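Local coordinates for protein actin depolymerization factor 2 (Plasmodium berghei, PDB 2XFA) that probably binds actin and promotes the disassembly and turnover of actin filaments in the malaria parasite, at residues S13-Y18 / I42-L47; E71-I76 / M108-S113; A77-P82 / R91-F96. All coordinates share one frame; numbering follows the deposited sequence.

Contact 1: residues S13-Y18 / I42-L47; sequences SDECIY and IVVDVL
The flat group at the centre of this contact is the peptide carbonyl of I42. In its plane lies the backbone N of S13, which donates to I42 O at 3.2 Å with an N-H...O angle of 157°. The same oxygen is approached by the sulfur of C16, with SG 3.3 Å from I42 O. The other flat group, the E15 carboxylate, turns a single oxygen to the strand: OE2 is 3.8 Å from V44 CG2, the two side chains crossing at about a right angle. The setting is one side of the ADF/cofilin sheet, next to its outermost strand 11-12, where helix 14-24 packs by strand 41-48. The bond from S13 continues the parallel pairing of these two strands as the chain turns into the helix, and C16 N is held by S13 O at 2.9 Å within that first turn. C16 has SG anti to its carbonyl carbon (chi1 -77°), which brings the sulfur to I42 CG2 at 4.0 Å, while its own carbonyl accepts from the hydroxyl of Y34. V44 places CG2 beside its backbone N, under the helix. Further along the strand, D45 and V46 both face I33 in a classic beta bulge.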
loop_
_atom_site.group_PDB
_atom_site.type_symbol
_atom_site.label_atom_id
_atom_site.label_comp_id
_atom_site.label_asym_id
_atom_site.label_seq_id
_atom_site.Cartn_x
_atom_site.Cartn_y
_atom_site.Cartn_z
ATOM N N SER A 13 0.630 15.232 1.724
ATOM C CA SER A 13 -0.234 15.985 0.821
ATOM C C SER A 13 -1.704 15.627 0.996
ATOM O O SER A 13 -2.047 14.463 1.175
ATOM C CB SER A 13 0.166 15.742 -0.634
ATOM O OG SER A 13 -0.699 16.453 -1.509
ATOM N N ASP A 14 -2.568 16.635 0.907
ATOM C CA ASP A 14 -4.003 16.458 1.132
ATOM C C ASP A 14 -4.704 15.582 0.092
ATOM O O ASP A 14 -5.712 14.948 0.398
ATOM C CB ASP A 14 -4.690 17.819 1.240
ATOM C CG ASP A 14 -4.049 18.703 2.294
ATOM O OD1 ASP A 14 -4.350 18.508 3.492
ATOM O OD2 ASP A 14 -3.228 19.574 1.926
ATOM N N GLU A 15 -4.179 15.546 -1.130
ATOM C CA GLU A 15 -4.678 14.611 -2.137
ATOM C C GLU A 15 -4.582 13.168 -1.620
ATOM O O GLU A 15 -5.361 12.299 -2.022
ATOM C CB GLU A 15 -3.893 14.745 -3.447
ATOM C CG GLU A 15 -4.742 15.109 -4.675
ATOM C CD GLU A 15 -5.075 13.914 -5.582
ATOM O OE1 GLU A 15 -6.281 13.653 -5.801
ATOM O OE2 GLU A 15 -4.140 13.251 -6.091
ATOM N N CYS A 16 -3.626 12.920 -0.728
ATOM C CA CYS A 16 -3.398 11.573 -0.211
ATOM C C CYS A 16 -4.648 11.051 0.456
ATOM O O CYS A 16 -5.138 9.973 0.109
ATOM C CB CYS A 16 -2.249 11.556 0.789
ATOM S SG CYS A 16 -0.635 11.635 0.009
ATOM N N ILE A 17 -5.167 11.835 1.400
ATOM C CA ILE A 17 -6.359 11.450 2.138
ATOM C C ILE A 17 -7.588 11.545 1.240
ATOM O O ILE A 17 -8.517 10.742 1.357
ATOM C CB ILE A 17 -6.549 12.293 3.428
ATOM C CG1 ILE A 17 -5.253 12.333 4.247
ATOM C CG2 ILE A 17 -7.665 11.724 4.276
ATOM C CD1 ILE A 17 -4.242 13.342 3.744
ATOM N N TYR A 18 -7.583 12.518 0.333
ATOM C CA TYR A 18 -8.656 12.641 -0.643
ATOM C C TYR A 18 -8.878 11.308 -1.333
ATOM O O TYR A 18 -9.992 10.806 -1.369
ATOM C CB TYR A 18 -8.317 13.708 -1.688
ATOM C CG TYR A 18 -9.282 13.784 -2.856
ATOM C CD1 TYR A 18 -10.591 14.214 -2.677
ATOM C CD2 TYR A 18 -8.874 13.450 -4.150
ATOM C CE1 TYR A 18 -11.476 14.288 -3.744
ATOM C CE2 TYR A 18 -9.752 13.532 -5.229
ATOM C CZ TYR A 18 -11.052 13.948 -5.014
ATOM O OH TYR A 18 -11.937 14.031 -6.065
ATOM N N ILE A 42 4.657 13.408 0.975
ATOM C CA ILE A 42 4.100 12.125 0.549
ATOM C C ILE A 42 3.030 12.431 -0.475
ATOM O O ILE A 42 2.172 13.272 -0.233
ATOM C CB ILE A 42 3.556 11.299 1.711
ATOM C CG1 ILE A 42 4.696 11.008 2.701
ATOM C CG2 ILE A 42 2.878 10.006 1.189
ATOM C CD1 ILE A 42 4.335 10.078 3.815
ATOM N N VAL A 43 3.122 11.797 -1.642
ATOM C CA VAL A 43 2.197 12.080 -2.746
ATOM C C VAL A 43 1.638 10.789 -3.399
ATOM O O VAL A 43 2.191 9.710 -3.218
ATOM C CB VAL A 43 2.884 12.974 -3.806
ATOM C CG1 VAL A 43 3.926 12.189 -4.562
ATOM C CG2 VAL A 43 1.877 13.541 -4.767
ATOM N N VAL A 44 0.538 10.914 -4.134
ATOM C CA VAL A 44 -0.041 9.812 -4.888
ATOM C C VAL A 44 0.827 9.476 -6.103
ATOM O O VAL A 44 1.119 10.340 -6.928
ATOM C CB VAL A 44 -1.439 10.179 -5.401
ATOM C CG1 VAL A 44 -1.961 9.098 -6.331
ATOM C CG2 VAL A 44 -2.379 10.394 -4.247
ATOM N N ASP A 45 1.252 8.227 -6.208
ATOM C CA ASP A 45 2.065 7.801 -7.332
ATOM C C ASP A 45 1.197 7.137 -8.407
ATOM O O ASP A 45 1.336 7.417 -9.595
ATOM C CB ASP A 45 3.141 6.842 -6.843
ATOM C CG ASP A 45 3.947 6.232 -7.983
ATOM O OD1 ASP A 45 4.060 6.882 -9.056
ATOM O OD2 ASP A 45 4.476 5.106 -7.798
ATOM N N VAL A 46 0.296 6.260 -7.976
ATOM C CA VAL A 46 -0.550 5.497 -8.887
ATOM C C VAL A 46 -1.925 5.305 -8.275
ATOM O O VAL A 46 -2.057 5.111 -7.049
ATOM C CB VAL A 46 0.026 4.068 -9.137
ATOM C CG1 VAL A 46 -0.909 3.239 -10.007
ATOM C CG2 VAL A 46 1.419 4.128 -9.733
ATOM N N LEU A 47 -2.940 5.346 -9.131
ATOM C CA LEU A 47 -4.312 5.053 -8.746
ATOM C C LEU A 47 -4.892 4.019 -9.690
ATOM O O LEU A 47 -4.887 4.223 -10.899
ATOM C CB LEU A 47 -5.175 6.313 -8.851
ATOM C CG LEU A 47 -5.048 7.355 -7.745
ATOM C CD1 LEU A 47 -5.711 8.652 -8.152
ATOM C CD2 LEU A 47 -5.680 6.836 -6.489
#

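Contact 2: residues E71-I76 / M108-S113; sequences ECRYII and MLYAAS
Strand 73-76 and helix 108-113 run obliquely, their short axes 40° apart and 10.0 Å from each other at closest approach, with C72 and Y110 forming the nearest CA pair. The Y110 side chain bridges that distance by reaching from the helix to the start of the strand. One face of its ring receives C72 in a CH-pi contact, CB standing almost over the centre at 3.4 Å from the Y110 ring centroid, while SG approaches the same ring more obliquely. From another direction comes Y74, whose side chain crosses that of Y110 obliquely, the ring planes at 54°; Y110 CD2 sits over one face of the Y74 ring, 3.5 Å from Y74 CZ. Alongside lies the R73 side chain, pointing the same way as Y110, with guanidinium and ring planes only 13° apart. Its NH1 donates to C72 O at 2.9 Å, NH2 pairs with E71 OE1, and NE forms a salt bridge to D45, so the guanidinium is fixed from several directions. The Y110 hydroxyl accepts from the backbone N of I36, tying the ring to strand 31-37. Helix 104-118 probably corresponds to the long actin-binding helix of ADF/cofilin proteins, and its inner side is fastened here to the sheet. The hydrogen bond joining the two segments runs from Y74 OH to Y110 O, very short at 2.5 Å and directed onto a lone pair in the carbonyl plane. Because Y110 O also accepts from S113 N, two donors grip one buried helix carbonyl, which would probably polarise it.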
loop_
_atom_site.group_PDB
_atom_site.type_symbol
_atom_site.label_atom_id
_atom_site.label_comp_id
_atom_site.label_asym_id
_atom_site.label_seq_id
_atom_site.Cartn_x
_atom_site.Cartn_y
_atom_site.Cartn_z
ATOM N N GLU A 71 13.114 0.814 -4.930
ATOM C CA GLU A 71 12.416 1.925 -4.305
ATOM C C GLU A 71 11.263 1.563 -3.374
ATOM O O GLU A 71 10.436 0.712 -3.688
ATOM C CB GLU A 71 11.949 2.942 -5.329
ATOM C CG GLU A 71 11.107 2.431 -6.436
ATOM C CD GLU A 71 11.022 3.460 -7.545
ATOM O OE1 GLU A 71 11.351 4.637 -7.268
ATOM O OE2 GLU A 71 10.645 3.097 -8.682
ATOM N N CYS A 72 11.214 2.259 -2.239
ATOM C CA CYS A 72 10.129 2.114 -1.266
ATOM C C CYS A 72 8.813 2.750 -1.710
ATOM O O CYS A 72 8.795 3.787 -2.371
ATOM C CB CYS A 72 10.565 2.701 0.068
ATOM S SG CYS A 72 12.049 1.959 0.714
ATOM N N ARG A 73 7.706 2.097 -1.356
ATOM C CA ARG A 73 6.367 2.630 -1.575
ATOM C C ARG A 73 5.428 2.345 -0.385
ATOM O O ARG A 73 5.645 1.415 0.361
ATOM C CB ARG A 73 5.738 2.044 -2.838
ATOM C CG ARG A 73 6.401 2.512 -4.168
ATOM C CD ARG A 73 6.373 4.032 -4.283
ATOM N NE ARG A 73 6.777 4.519 -5.606
ATOM C CZ ARG A 73 7.976 5.019 -5.880
ATOM N NH1 ARG A 73 8.895 5.082 -4.927
ATOM N NH2 ARG A 73 8.263 5.449 -7.115
ATOM N N TYR A 74 4.381 3.150 -0.237
ATOM C CA TYR A 74 3.257 2.768 0.614
ATOM C C TYR A 74 2.133 2.390 -0.315
ATOM O O TYR A 74 1.857 3.087 -1.293
ATOM C CB TYR A 74 2.779 3.946 1.467
ATOM C CG TYR A 74 3.850 4.603 2.277
ATOM C CD1 TYR A 74 4.558 3.888 3.217
ATOM C CD2 TYR A 74 4.155 5.939 2.092
ATOM C CE1 TYR A 74 5.532 4.496 3.988
ATOM C CE2 TYR A 74 5.125 6.552 2.846
ATOM C CZ TYR A 74 5.802 5.819 3.798
ATOM O OH TYR A 74 6.764 6.417 4.561
ATOM N N ILE A 75 1.484 1.285 -0.034
ATOM C CA ILE A 75 0.347 0.903 -0.836
ATOM C C ILE A 75 -0.886 0.746 0.065
ATOM O O ILE A 75 -0.814 0.117 1.121
ATOM C CB ILE A 75 0.629 -0.438 -1.567
ATOM C CG1 ILE A 75 1.937 -0.337 -2.381
ATOM C CG2 ILE A 75 -0.530 -0.832 -2.455
ATOM C CD1 ILE A 75 3.049 -1.175 -1.783
ATOM N N ILE A 76 -1.993 1.347 -0.349
ATOM C CA ILE A 76 -3.277 1.040 0.234
ATOM C C ILE A 76 -4.108 0.266 -0.800
ATOM O O ILE A 76 -4.270 0.727 -1.927
ATOM C CB ILE A 76 -4.008 2.322 0.692
ATOM C CG1 ILE A 76 -3.180 3.032 1.766
ATOM C CG2 ILE A 76 -5.389 1.977 1.261
ATOM C CD1 ILE A 76 -3.740 4.366 2.178
ATOM N N MET A 108 15.287 4.524 5.541
ATOM C CA MET A 108 15.032 5.167 6.834
ATOM C C MET A 108 13.933 6.226 6.755
ATOM O O MET A 108 13.021 6.220 7.562
ATOM C CB MET A 108 16.325 5.717 7.442
ATOM C CG MET A 108 17.285 4.609 7.882
ATOM S SD MET A 108 18.818 5.181 8.660
ATOM C CE MET A 108 18.324 5.392 10.373
ATOM N N LEU A 109 13.990 7.093 5.750
ATOM C CA LEU A 109 12.968 8.118 5.576
ATOM C C LEU A 109 11.552 7.550 5.418
ATOM O O LEU A 109 10.605 8.051 6.013
ATOM C CB LEU A 109 13.293 8.996 4.380
ATOM C CG LEU A 109 12.537 10.324 4.438
ATOM C CD1 LEU A 109 13.285 11.314 5.340
ATOM C CD2 LEU A 109 12.348 10.898 3.045
ATOM N N TYR A 110 11.396 6.516 4.599
ATOM C CA TYR A 110 10.084 5.901 4.454
ATOM C C TYR A 110 9.583 5.301 5.776
ATOM O O TYR A 110 8.433 5.483 6.156
ATOM C CB TYR A 110 10.097 4.841 3.349
ATOM C CG TYR A 110 9.782 5.400 1.991
ATOM C CD1 TYR A 110 10.782 5.912 1.177
ATOM C CD2 TYR A 110 8.493 5.418 1.524
ATOM C CE1 TYR A 110 10.482 6.406 -0.098
ATOM C CE2 TYR A 110 8.189 5.891 0.260
ATOM C CZ TYR A 110 9.186 6.381 -0.541
ATOM O OH TYR A 110 8.863 6.870 -1.773
ATOM N N ALA A 111 10.451 4.579 6.465
ATOM C CA ALA A 111 10.076 3.980 7.730
ATOM C C ALA A 111 9.746 5.064 8.737
ATOM O O ALA A 111 8.786 4.941 9.476
ATOM C CB ALA A 111 11.189 3.087 8.256
ATOM N N ALA A 112 10.531 6.137 8.751
ATOM C CA ALA A 112 10.351 7.158 9.775
ATOM C C ALA A 112 9.129 8.018 9.495
ATOM O O ALA A 112 8.667 8.720 10.376
ATOM C CB ALA A 112 11.598 8.025 9.910
ATOM N N SER A 113 8.614 7.937 8.272
ATOM C CA SER A 113 7.467 8.727 7.812
ATOM C C SER A 113 6.178 7.911 7.784
ATOM O O SER A 113 5.081 8.464 7.713
ATOM C CB SER A 113 7.718 9.243 6.383
ATOM O OG SER A 113 8.832 10.125 6.321
#

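Contact 3: residues A77-P82 / R91-F96; sequences ADMPIP and RIYFIF
Tight packing in this contact belongs to the backbone and to the face of the sheet that bears A77, M79 and Y93. A77 and Y93 form one antiparallel hydrogen-bonded pair, M79 and R91 another, giving four bonds of which Y93 N to A77 O, at 2.9 Å and 170°, lies nearly along the C=O axis, and M79 N to R91 O is the shortest at 2.8 Å. On that face the M79 chain bends at chi2 (-59°) and lays CG 3.5 Å from Y93 CD2, crossing the tyrosine at about a right angle. Farther out, the tip of I81 meets the phenol end of the same ring, with CD1 3.4 Å from Y93 OH. The two strands make up the beta hairpin 73-81/89-97 in the middle of the ADF/cofilin sheet, and an angle of 132° between their directions records a strong twist. Helices 56-65 and 137-146 cover this side: M79 touches I59 and L141, and Y93 touches I145. The reverse face is looser. There D78 and I92 form a non-hydrogen-bonded pair with their CA atoms 4.6 Å apart, yet the side chains merely brush, D78 OD1 lying 3.9 Å from I92 CG1. Loose too is the rim on the Y93 face, where the partly exposed R91 side chain runs along the other strand, its CB 4.2 Å from M79 O.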
loop_
_atom_site.group_PDB
_atom_site.type_symbol
_atom_site.label_atom_id
_atom_site.label_comp_id
_atom_site.label_asym_id
_atom_site.label_seq_id
_atom_site.Cartn_x
_atom_site.Cartn_y
_atom_site.Cartn_z
ATOM N N ALA A 77 -4.636 -0.890 -0.399
ATOM C CA ALA A 77 -5.393 -1.759 -1.282
ATOM C C ALA A 77 -6.681 -2.237 -0.624
ATOM O O ALA A 77 -6.671 -2.679 0.514
ATOM C CB ALA A 77 -4.568 -2.957 -1.648
ATOM N N ASP A 78 -7.779 -2.178 -1.367
ATOM C CA ASP A 78 -9.055 -2.753 -0.931
ATOM C C ASP A 78 -9.116 -4.207 -1.396
ATOM O O ASP A 78 -9.474 -4.482 -2.538
ATOM C CB ASP A 78 -10.197 -1.957 -1.541
ATOM C CG ASP A 78 -11.452 -1.977 -0.690
ATOM O OD1 ASP A 78 -11.433 -2.563 0.419
ATOM O OD2 ASP A 78 -12.461 -1.390 -1.138
ATOM N N MET A 79 -8.729 -5.130 -0.522
ATOM C CA MET A 79 -8.596 -6.537 -0.887
ATOM C C MET A 79 -9.907 -7.299 -0.759
ATOM O O MET A 79 -10.537 -7.271 0.292
ATOM C CB MET A 79 -7.547 -7.200 0.002
ATOM C CG MET A 79 -6.178 -6.568 -0.110
ATOM S SD MET A 79 -5.613 -6.654 -1.821
ATOM C CE MET A 79 -3.840 -6.608 -1.574
ATOM N N PRO A 80 -10.316 -7.999 -1.829
ATOM C CA PRO A 80 -11.544 -8.801 -1.810
ATOM C C PRO A 80 -11.309 -10.112 -1.081
ATOM O O PRO A 80 -10.739 -11.035 -1.660
ATOM C CB PRO A 80 -11.814 -9.079 -3.299
ATOM C CG PRO A 80 -10.778 -8.281 -4.077
ATOM C CD PRO A 80 -9.647 -8.044 -3.138
ATOM N N ILE A 81 -11.753 -10.206 0.165
ATOM C CA ILE A 81 -11.420 -11.370 0.969
ATOM C C ILE A 81 -12.625 -12.104 1.569
ATOM O O ILE A 81 -13.372 -11.559 2.386
ATOM C CB ILE A 81 -10.398 -11.018 2.055
ATOM C CG1 ILE A 81 -9.039 -10.762 1.414
ATOM C CG2 ILE A 81 -10.280 -12.147 3.057
ATOM C CD1 ILE A 81 -7.993 -10.369 2.403
ATOM N N PRO A 82 -12.805 -13.363 1.160
ATOM C CA PRO A 82 -13.941 -14.158 1.626
ATOM C C PRO A 82 -13.801 -14.521 3.100
ATOM O O PRO A 82 -12.715 -14.889 3.554
ATOM C CB PRO A 82 -13.866 -15.413 0.753
ATOM C CG PRO A 82 -12.434 -15.529 0.390
ATOM C CD PRO A 82 -11.932 -14.123 0.248
ATOM N N ARG A 91 -11.503 -5.730 2.553
ATOM C CA ARG A 91 -10.680 -5.310 3.702
ATOM C C ARG A 91 -9.593 -4.352 3.236
ATOM O O ARG A 91 -8.972 -4.566 2.194
ATOM C CB ARG A 91 -10.001 -6.510 4.370
ATOM C CG ARG A 91 -10.947 -7.560 4.994
ATOM C CD ARG A 91 -12.258 -6.925 5.385
ATOM N NE ARG A 91 -12.938 -7.644 6.461
ATOM C CZ ARG A 91 -14.137 -7.315 6.934
ATOM N NH1 ARG A 91 -14.795 -6.286 6.417
ATOM N NH2 ARG A 91 -14.680 -8.017 7.919
ATOM N N ILE A 92 -9.331 -3.312 4.013
ATOM C CA ILE A 92 -8.322 -2.347 3.612
ATOM C C ILE A 92 -6.976 -2.723 4.194
ATOM O O ILE A 92 -6.821 -2.792 5.408
ATOM C CB ILE A 92 -8.683 -0.929 4.037
ATOM C CG1 ILE A 92 -9.962 -0.475 3.331
ATOM C CG2 ILE A 92 -7.545 0.017 3.678
ATOM C CD1 ILE A 92 -10.557 0.772 3.957
ATOM N N TYR A 93 -6.013 -3.015 3.327
ATOM C CA TYR A 93 -4.661 -3.336 3.778
ATOM C C TYR A 93 -3.767 -2.139 3.521
ATOM O O TYR A 93 -3.903 -1.478 2.505
ATOM C CB TYR A 93 -4.114 -4.547 3.021
ATOM C CG TYR A 93 -4.640 -5.845 3.568
ATOM C CD1 TYR A 93 -3.852 -6.648 4.392
ATOM C CD2 TYR A 93 -5.948 -6.238 3.324
ATOM C CE1 TYR A 93 -4.348 -7.840 4.919
ATOM C CE2 TYR A 93 -6.456 -7.420 3.852
ATOM C CZ TYR A 93 -5.655 -8.218 4.642
ATOM O OH TYR A 93 -6.172 -9.390 5.154
ATOM N N PHE A 94 -2.832 -1.890 4.422
ATOM C CA PHE A 94 -1.823 -0.872 4.201
ATOM C C PHE A 94 -0.495 -1.624 4.101
ATOM O O PHE A 94 -0.188 -2.442 4.954
ATOM C CB PHE A 94 -1.774 0.108 5.370
ATOM C CG PHE A 94 -0.721 1.157 5.228
ATOM C CD1 PHE A 94 -1.032 2.394 4.690
ATOM C CD2 PHE A 94 0.586 0.904 5.608
ATOM C CE1 PHE A 94 -0.058 3.383 4.555
ATOM C CE2 PHE A 94 1.575 1.884 5.468
ATOM C CZ PHE A 94 1.254 3.123 4.942
ATOM N N ILE A 95 0.275 -1.376 3.049
ATOM C CA ILE A 95 1.486 -2.156 2.840
ATOM C C ILE A 95 2.650 -1.213 2.692
ATOM O O ILE A 95 2.606 -0.281 1.900
ATOM C CB ILE A 95 1.377 -3.006 1.565
ATOM C CG1 ILE A 95 0.166 -3.933 1.665
ATOM C CG2 ILE A 95 2.686 -3.776 1.291
ATOM C CD1 ILE A 95 -0.343 -4.395 0.292
ATOM N N PHE A 96 3.678 -1.445 3.485
ATOM C CA PHE A 96 4.903 -0.693 3.359
ATOM C C PHE A 96 5.899 -1.592 2.625
ATOM O O PHE A 96 6.435 -2.565 3.186
ATOM C CB PHE A 96 5.421 -0.266 4.731
ATOM C CG PHE A 96 6.780 0.396 4.708
ATOM C CD1 PHE A 96 7.239 1.068 3.570
ATOM C CD2 PHE A 96 7.586 0.363 5.836
ATOM C CE1 PHE A 96 8.490 1.668 3.570
ATOM C CE2 PHE A 96 8.841 0.960 5.840
ATOM C CZ PHE A 96 9.296 1.617 4.723
#

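How the contacts relate
Contact 2 is the buried one; contacts 1 and 3 lie partly open, contact 1 between a helix and a strand near the sheet's edge and contact 3 along its middle. All three reach the same sheet, and contacts 2 and 3 share strand 73-81, with I75 O and I95 N 2.7 Å apart, a probable hydrogen bond, where they join. F96 of contact 3 also packs against Y110. Contacts 1 and 2 are joined by the salt bridge between D45 and R73 and by I42 against Y74. Chemistry follows position: strand pairing dominates contact 3, aromatic rings and a gripped carbonyl contact 2, and a single backbone bond with light packing contact 1.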